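Local coordinates for putative lipoprotein (Bacteroides fragilis, PDB 3QNK) that belongs to the SusD family of outer-membrane lipoproteins and probably takes part in binding glycans at the cell surface, at residues N322-N333 with G358-N369. Numbering follows the deposited sequence.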
loop_
_atom_site.group_PDB
_atom_site.type_symbol
_atom_site.label_atom_id
_atom_site.label_comp_id
_atom_site.label_asym_id
_atom_site.label_seq_id
_atom_site.Cartn_x
_atom_site.Cartn_y
_atom_site.Cartn_z
ATOM N N ASN B 322 -6.474 22.265 24.342
ATOM C CA ASN B 322 -6.816 21.676 23.051
ATOM C C ASN B 322 -6.923 22.652 21.871
ATOM O O ASN B 322 -6.715 22.236 20.716
ATOM C CB ASN B 322 -8.189 21.010 23.160
ATOM C CG ASN B 322 -8.216 19.670 23.812
ATOM O OD1 ASN B 322 -8.338 18.661 23.125
ATOM N ND2 ASN B 322 -8.226 19.633 25.144
ATOM N N ILE B 323 -7.382 23.900 22.131
ATOM C CA ILE B 323 -7.713 24.824 21.061
ATOM C C ILE B 323 -6.710 25.959 20.892
ATOM O O ILE B 323 -6.415 26.679 21.848
ATOM C CB ILE B 323 -9.163 25.381 21.307
ATOM C CG1 ILE B 323 -10.225 24.262 21.553
ATOM C CG2 ILE B 323 -9.624 26.332 20.219
ATOM C CD1 ILE B 323 -10.306 23.081 20.514
ATOM N N VAL B 324 -6.240 26.134 19.639
ATOM C CA VAL B 324 -5.434 27.254 19.163
ATOM C C VAL B 324 -6.465 28.180 18.485
ATOM O O VAL B 324 -7.094 27.781 17.486
ATOM C CB VAL B 324 -4.263 26.835 18.217
ATOM C CG1 VAL B 324 -3.514 28.057 17.677
ATOM C CG2 VAL B 324 -3.312 25.868 18.896
ATOM N N PHE B 325 -6.677 29.380 19.075
ATOM C CA PHE B 325 -7.672 30.361 18.613
ATOM C C PHE B 325 -7.034 31.765 18.375
ATOM O O PHE B 325 -5.861 31.974 18.641
ATOM C CB PHE B 325 -8.842 30.455 19.619
ATOM C CG PHE B 325 -8.340 30.669 21.034
ATOM C CD1 PHE B 325 -8.004 31.939 21.488
ATOM C CD2 PHE B 325 -8.178 29.592 21.904
ATOM C CE1 PHE B 325 -7.488 32.122 22.759
ATOM C CE2 PHE B 325 -7.670 29.783 23.177
ATOM C CZ PHE B 325 -7.306 31.045 23.586
ATOM N N HIS B 326 -7.814 32.704 17.817
ATOM C CA HIS B 326 -7.351 34.057 17.549
ATOM C C HIS B 326 -6.818 34.643 18.829
ATOM O O HIS B 326 -7.543 34.723 19.821
ATOM C CB HIS B 326 -8.487 34.906 16.989
ATOM C CG HIS B 326 -8.078 36.308 16.645
ATOM N ND1 HIS B 326 -7.323 36.580 15.514
ATOM C CD2 HIS B 326 -8.343 37.477 17.278
ATOM C CE1 HIS B 326 -7.160 37.887 15.495
ATOM N NE2 HIS B 326 -7.752 38.471 16.528
ATOM N N GLY B 327 -5.538 34.976 18.825
ATOM C CA GLY B 327 -4.877 35.559 19.988
ATOM C C GLY B 327 -4.090 34.592 20.846
ATOM O O GLY B 327 -3.485 35.025 21.830
ATOM N N SER B 328 -4.085 33.292 20.497
ATOM C CA SER B 328 -3.309 32.272 21.206
ATOM C C SER B 328 -1.817 32.485 20.982
ATOM O O SER B 328 -1.385 32.729 19.841
ATOM C CB SER B 328 -3.649 30.854 20.729
ATOM O OG SER B 328 -4.974 30.427 20.968
ATOM N N GLN B 329 -1.035 32.345 22.058
ATOM C CA GLN B 329 0.411 32.354 22.012
ATOM C C GLN B 329 0.915 30.922 22.031
ATOM O O GLN B 329 0.486 30.122 22.883
ATOM C CB GLN B 329 0.975 33.138 23.162
ATOM C CG GLN B 329 1.047 34.596 22.853
ATOM C CD GLN B 329 1.548 35.309 24.059
ATOM O OE1 GLN B 329 0.805 35.518 25.018
ATOM N NE2 GLN B 329 2.833 35.649 24.053
ATOM N N ILE B 330 1.775 30.587 21.050
ATOM C CA ILE B 330 2.383 29.269 20.861
ATOM C C ILE B 330 3.878 29.451 20.583
ATOM O O ILE B 330 4.299 30.558 20.270
ATOM C CB ILE B 330 1.665 28.471 19.734
ATOM C CG1 ILE B 330 1.610 29.265 18.412
ATOM C CG2 ILE B 330 0.249 28.012 20.184
ATOM C CD1 ILE B 330 1.248 28.472 17.207
ATOM N N PHE B 331 4.673 28.368 20.710
ATOM C CA PHE B 331 6.122 28.286 20.449
ATOM C C PHE B 331 6.948 29.163 21.401
ATOM O O PHE B 331 7.931 29.784 20.986
ATOM C CB PHE B 331 6.453 28.596 18.980
ATOM C CG PHE B 331 6.195 27.441 18.046
ATOM C CD1 PHE B 331 6.897 26.244 18.181
ATOM C CD2 PHE B 331 5.282 27.560 17.003
ATOM C CE1 PHE B 331 6.689 25.182 17.288
ATOM C CE2 PHE B 331 5.073 26.500 16.111
ATOM C CZ PHE B 331 5.777 25.317 16.264
ATOM N N PHE B 332 6.592 29.132 22.693
ATOM C CA PHE B 332 7.242 29.885 23.762
ATOM C C PHE B 332 8.730 29.616 23.863
ATOM O O PHE B 332 9.505 30.561 24.053
ATOM C CB PHE B 332 6.615 29.529 25.108
ATOM C CG PHE B 332 5.121 29.672 25.182
ATOM C CD1 PHE B 332 4.531 30.922 25.339
ATOM C CD2 PHE B 332 4.299 28.551 25.145
ATOM C CE1 PHE B 332 3.140 31.049 25.424
ATOM C CE2 PHE B 332 2.911 28.680 25.248
ATOM C CZ PHE B 332 2.342 29.926 25.393
ATOM N N ASN B 333 9.126 28.322 23.759
ATOM C CA ASN B 333 10.514 27.869 23.927
ATOM C C ASN B 333 11.202 27.523 22.578
ATOM O O ASN B 333 12.084 26.647 22.501
ATOM C CB ASN B 333 10.578 26.703 24.929
ATOM C CG ASN B 333 10.197 27.119 26.336
ATOM O OD1 ASN B 333 10.876 27.924 26.992
ATOM N ND2 ASN B 333 9.085 26.601 26.834
ATOM N N GLY B 358 -11.364 28.730 12.000
ATOM C CA GLY B 358 -10.822 29.779 12.851
ATOM C C GLY B 358 -10.112 29.215 14.056
ATOM O O GLY B 358 -9.750 29.960 14.972
ATOM N N TYR B 359 -9.904 27.880 14.050
ATOM C CA TYR B 359 -9.244 27.124 15.116
ATOM C C TYR B 359 -8.299 26.097 14.544
ATOM O O TYR B 359 -8.506 25.638 13.415
ATOM C CB TYR B 359 -10.284 26.383 16.009
ATOM C CG TYR B 359 -11.358 27.275 16.572
ATOM C CD1 TYR B 359 -11.080 28.163 17.607
ATOM C CD2 TYR B 359 -12.636 27.310 16.005
ATOM C CE1 TYR B 359 -12.043 29.058 18.077
ATOM C CE2 TYR B 359 -13.612 28.194 16.477
ATOM C CZ TYR B 359 -13.312 29.055 17.527
ATOM O OH TYR B 359 -14.229 29.945 18.019
ATOM N N ASN B 360 -7.303 25.689 15.355
ATOM C CA ASN B 360 -6.345 24.610 15.095
ATOM C C ASN B 360 -6.222 23.808 16.363
ATOM O O ASN B 360 -6.541 24.328 17.442
ATOM C CB ASN B 360 -4.971 25.129 14.650
ATOM C CG ASN B 360 -4.948 25.716 13.282
ATOM O OD1 ASN B 360 -5.115 26.912 13.116
ATOM N ND2 ASN B 360 -4.714 24.901 12.272
ATOM N N VAL B 361 -5.757 22.559 16.256
ATOM C CA VAL B 361 -5.564 21.705 17.430
ATOM C C VAL B 361 -4.241 22.118 18.202
ATOM O O VAL B 361 -3.282 22.633 17.594
ATOM C CB VAL B 361 -5.554 20.210 17.014
ATOM C CG1 VAL B 361 -4.307 19.879 16.181
ATOM C CG2 VAL B 361 -5.624 19.291 18.225
ATOM N N TRP B 362 -4.236 21.928 19.536
ATOM C CA TRP B 362 -3.042 22.034 20.393
ATOM C C TRP B 362 -2.687 20.559 20.866
ATOM O O TRP B 362 -2.065 19.792 20.102
ATOM C CB TRP B 362 -3.238 23.008 21.579
ATOM C CG TRP B 362 -1.953 23.428 22.207
ATOM C CD1 TRP B 362 -0.825 22.677 22.351
ATOM C CD2 TRP B 362 -1.645 24.726 22.738
ATOM N NE1 TRP B 362 0.174 23.425 22.941
ATOM C CE2 TRP B 362 -0.304 24.686 23.197
ATOM C CE3 TRP B 362 -2.341 25.953 22.792
ATOM C CZ2 TRP B 362 0.333 25.807 23.761
ATOM C CZ3 TRP B 362 -1.719 27.049 23.374
ATOM C CH2 TRP B 362 -0.402 26.970 23.862
ATOM N N LYS B 363 -3.170 20.171 22.084
ATOM C CA LYS B 363 -3.037 18.861 22.712
ATOM C C LYS B 363 -1.641 18.218 22.514
ATOM O O LYS B 363 -0.681 18.625 23.161
ATOM C CB LYS B 363 -4.141 17.903 22.217
ATOM C CG LYS B 363 -4.906 17.264 23.367
ATOM C CD LYS B 363 -5.462 15.936 22.964
ATOM C CE LYS B 363 -6.408 15.364 23.993
ATOM N NZ LYS B 363 -7.552 16.224 24.380
ATOM N N TRP B 364 -1.533 17.250 21.590
ATOM C CA TRP B 364 -0.306 16.513 21.315
ATOM C C TRP B 364 0.694 17.309 20.456
ATOM O O TRP B 364 1.762 16.767 20.176
ATOM C CB TRP B 364 -0.607 15.124 20.720
ATOM C CG TRP B 364 -1.790 15.094 19.801
ATOM C CD1 TRP B 364 -3.075 14.750 20.116
ATOM C CD2 TRP B 364 -1.817 15.541 18.438
ATOM N NE1 TRP B 364 -3.895 14.915 19.012
ATOM C CE2 TRP B 364 -3.148 15.401 17.973
ATOM C CE3 TRP B 364 -0.833 16.024 17.554
ATOM C CZ2 TRP B 364 -3.514 15.695 16.660
ATOM C CZ3 TRP B 364 -1.199 16.319 16.255
ATOM C CH2 TRP B 364 -2.527 16.155 15.819
ATOM N N ILE B 365 0.396 18.569 20.070
ATOM C CA ILE B 365 1.400 19.403 19.404
ATOM C C ILE B 365 2.113 20.166 20.539
ATOM O O ILE B 365 1.467 20.936 21.252
ATOM C CB ILE B 365 0.892 20.334 18.275
ATOM C CG1 ILE B 365 0.254 19.512 17.143
ATOM C CG2 ILE B 365 2.075 21.162 17.717
ATOM C CD1 ILE B 365 -0.499 20.323 16.103
ATOM N N ASP B 366 3.428 19.903 20.743
ATOM C CA ASP B 366 4.224 20.502 21.813
ATOM C C ASP B 366 4.641 21.948 21.470
ATOM O O ASP B 366 5.826 22.234 21.306
ATOM C CB ASP B 366 5.455 19.634 22.126
ATOM C CG ASP B 366 6.091 19.811 23.503
ATOM O OD1 ASP B 366 5.753 20.814 24.200
ATOM O OD2 ASP B 366 6.925 18.944 23.889
ATOM N N TYR B 367 3.655 22.864 21.413
ATOM C CA TYR B 367 3.866 24.290 21.220
ATOM C C TYR B 367 4.497 24.902 22.490
ATOM O O TYR B 367 5.021 26.014 22.449
ATOM C CB TYR B 367 2.547 24.991 20.912
ATOM C CG TYR B 367 1.951 24.742 19.547
ATOM C CD1 TYR B 367 2.676 25.016 18.387
ATOM C CD2 TYR B 367 0.611 24.385 19.407
ATOM C CE1 TYR B 367 2.108 24.860 17.122
ATOM C CE2 TYR B 367 0.034 24.226 18.146
ATOM C CZ TYR B 367 0.787 24.472 17.008
ATOM O OH TYR B 367 0.233 24.321 15.764
ATOM N N ASP B 368 4.442 24.173 23.622
ATOM C CA ASP B 368 5.042 24.616 24.875
ATOM C C ASP B 368 6.577 24.551 24.810
ATOM O O ASP B 368 7.249 25.524 25.167
ATOM C CB ASP B 368 4.548 23.760 26.059
ATOM C CG ASP B 368 3.094 23.958 26.439
ATOM O OD1 ASP B 368 2.762 25.037 26.948
ATOM O OD2 ASP B 368 2.292 23.016 26.238
ATOM N N ASN B 369 7.131 23.416 24.346
ATOM C CA ASN B 369 8.574 23.189 24.387
ATOM C C ASN B 369 9.296 23.216 23.069
ATOM O O ASN B 369 10.423 23.706 23.018
ATOM C CB ASN B 369 8.837 21.838 25.034
ATOM C CG ASN B 369 8.247 21.740 26.419
ATOM O OD1 ASN B 369 8.664 22.457 27.334
ATOM N ND2 ASN B 369 7.245 20.891 26.591
HETATM O O HOH W 1 -10.302 31.816 16.797
#
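Val324 and Asn360 form the hydrogen-bonded pair of a two-stranded antiparallel sheet, Val324 N giving to Asn360 O (2.9 Å) and Asn360 N to Val324 O. Beyond the ladder, Trp362 N donates to Asn322 O at the end of helix 317-322, and one water joins His326 N to Gly358 O past the other end. Lys363, lying alongside Asn322, bends at its last torsion (chi4 55°) to bring NZ 2.9 Å from Asn322 OD1; the amide's ND2 is hydrogen-bonded to Arg318 O. Farther along, Asn333 ND2 donates to Asp368 O (2.7 Å), while the carboxylate of Asp368 is salt-bridged to Arg225. Phe331 N and Phe332 N make weak bonds to Tyr367 O.

Away from the ladder, aliphatic and aromatic side chains pack together. Ile330 makes two CH-pi contacts, CG2 over the six-membered ring of Trp362 and CD1 over one face of Tyr367, each 4.0 Å from the ring centroid; Ile365 CG2 covers the opposite Tyr367 face. The Tyr367 edge meets the Phe331 face in a T-shaped pair, centroids 5.1 Å apart and planes at 83°. Val324 CG2 touches Trp362 CB and Tyr367 CE2, and Phe332 CE2 reaches the Trp362 edge. The short ladder therefore fixes one end of this pairing of two loop-rich segments within the SusD-family region, whereas the other rests chiefly on ring and CH-pi packing, with weak backbone bonding and the Asn333 bond beside it.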